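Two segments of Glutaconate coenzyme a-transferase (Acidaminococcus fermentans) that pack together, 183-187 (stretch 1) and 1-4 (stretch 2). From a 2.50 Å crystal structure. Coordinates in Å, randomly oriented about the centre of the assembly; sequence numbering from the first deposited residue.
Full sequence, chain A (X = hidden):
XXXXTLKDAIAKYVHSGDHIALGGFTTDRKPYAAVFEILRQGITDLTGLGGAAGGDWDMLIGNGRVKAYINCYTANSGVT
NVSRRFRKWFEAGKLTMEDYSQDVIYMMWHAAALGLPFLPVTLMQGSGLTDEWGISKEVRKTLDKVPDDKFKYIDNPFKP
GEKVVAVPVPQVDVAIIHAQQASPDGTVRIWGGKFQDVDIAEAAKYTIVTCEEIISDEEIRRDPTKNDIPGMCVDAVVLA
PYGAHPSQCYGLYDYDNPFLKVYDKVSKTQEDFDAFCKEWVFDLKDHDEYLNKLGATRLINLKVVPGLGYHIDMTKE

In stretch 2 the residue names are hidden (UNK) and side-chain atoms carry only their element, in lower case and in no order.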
# COMPACT_ATOMS: atom_id res chain seq x y z
N SER A 183 2.21 0.36 -19.42
CA SER A 183 1.46 1.52 -19.89
C SER A 183 1.44 1.57 -21.42
O SER A 183 2.16 0.80 -22.10
CB SER A 183 2.11 2.80 -19.35
OG SER A 183 3.54 2.69 -19.34
N PRO A 184 0.60 2.44 -22.01
CA PRO A 184 0.61 2.48 -23.47
C PRO A 184 1.96 2.99 -24.02
O PRO A 184 2.27 2.76 -25.17
CB PRO A 184 -0.52 3.45 -23.78
CG PRO A 184 -1.46 3.19 -22.67
CD PRO A 184 -0.55 3.19 -21.49
N ASP A 185 2.75 3.67 -23.21
CA ASP A 185 4.03 4.16 -23.69
C ASP A 185 5.15 3.19 -23.46
O ASP A 185 6.32 3.53 -23.67
CB ASP A 185 4.39 5.53 -23.11
CG ASP A 185 4.73 5.50 -21.62
OD1 ASP A 185 5.17 4.47 -21.07
OD2 ASP A 185 4.57 6.57 -21.00
N GLY A 186 4.83 2.00 -22.96
CA GLY A 186 5.87 1.01 -22.74
C GLY A 186 6.46 0.89 -21.35
O GLY A 186 7.32 0.02 -21.14
N THR A 187 6.06 1.75 -20.41
CA THR A 187 6.57 1.61 -19.05
C THR A 187 6.06 0.26 -18.50
O THR A 187 4.85 -0.02 -18.52
CB THR A 187 6.14 2.76 -18.13
OG1 THR A 187 6.15 3.99 -18.85
CG2 THR A 187 7.09 2.87 -16.97
N UNK A 1 0.30 5.09 -29.11
CA UNK A 1 0.91 4.27 -28.03
C UNK A 1 1.59 3.08 -28.69
O UNK A 1 1.66 3.00 -29.92
o UNK A 1 -1.30 3.34 -27.84
c UNK A 1 -0.18 3.79 -27.10
N UNK A 2 2.08 2.17 -27.86
CA UNK A 2 2.74 0.98 -28.36
C UNK A 2 1.84 -0.23 -28.19
O UNK A 2 2.31 -1.38 -28.24
c UNK A 2 4.81 2.11 -27.55
c UNK A 2 6.22 1.90 -27.06
n UNK A 2 8.27 3.03 -26.41
c UNK A 2 6.94 3.22 -27.00
c UNK A 2 4.04 0.81 -27.60
N UNK A 3 0.55 0.03 -28.01
CA UNK A 3 -0.43 -1.01 -27.79
C UNK A 3 -0.83 -1.62 -29.11
O UNK A 3 -1.38 -0.93 -29.97
c UNK A 3 -1.68 -0.48 -27.09
c UNK A 3 -1.31 0.20 -25.79
c UNK A 3 -2.64 -1.64 -26.81
N UNK A 4 -0.56 -2.92 -29.25
CA UNK A 4 -0.88 -3.62 -30.47
C UNK A 4 -1.17 -5.10 -30.20
O UNK A 4 -0.67 -5.66 -29.22
c UNK A 4 0.26 -3.45 -31.47
c UNK A 4 1.98 -3.26 -33.79
s UNK A 4 2.85 -3.73 -32.26
c UNK A 4 1.49 -4.27 -31.20

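Position 1 carries two side-chain atoms, one carbon and one oxygen. The carbon lies within bonding distance of CA and is therefore CB; the oxygen is bonded to it, and nothing branches. CA-to-CB points toward stretch 1, where CB of position 1 comes 3.3 Å from Pro 184 O and 3.4 Å from Pro 184 CB. A single hydroxyl on a CB with no further carbon identifies Ser 1. Its chi1 of 44° is a p rotamer. The CA atoms of Ser 1 and Pro 184 are 4.9 Å apart, the nearest such pair across the two stretches.

Position 2 has four carbons in an unbranched row ending in a nitrogen. Its CB also points toward stretch 1, and the chain then runs past the turn: its last carbon is 3.4 Å from Asp 185 O, and the carbon before it is 4.3 Å from Gly 186 N. Four methylene carbons and a terminal amine make this Lys 2. After an m chi1 of -48°, chi2 to chi4 are all t, so the chain is extended and its end reaches the turn. Lys 2 NZ donates a weak hydrogen bond to Asp 185 O at 3.4 Å, and NZ is also hydrogen-bonded elsewhere in the structure.

Position 3 shows three carbons, with two of them attached to the first. One of these two outer carbons lies 3.8 Å from Pro 184 CA and 3.9 Å from Pro 184 CB, an apolar contact against the proline. Branching at CB without any heteroatom gives Val 3. The touching carbon is CG2, and chi1 is t at -177°.

Position 4 holds two carbons, a sulfur and a final carbon in an unbranched line. The nearest approach of this side chain, from CB of position 4 to Pro 184 O, is 9.1 Å, so it makes no contact with stretch 1. The sulfur within an unbranched chain, a thioether, identifies Met 4.

The contact centres on a type I beta turn from Ser 183 to Gly 186, closed by the backbone hydrogen bond from Gly 186 N to Ser 183 O at 3.1 Å. The main link is backbone to backbone: Lys 2 N donates to Pro 184 O at 2.8 Å with an N-H...O angle of 164°, short and nearly straight. Around it, Ser 1 CB and Val 3 CG2 pack on the proline, while the lysine chain extends along the turn. Gly 186 has phi/psi of 97/-4, where a CB would jam against the preceding carbonyl oxygen. Together the two stretches bury 203 Å², a small interface joining residues at least 181 positions apart in sequence.

Stretch 2 1-4: SKVM
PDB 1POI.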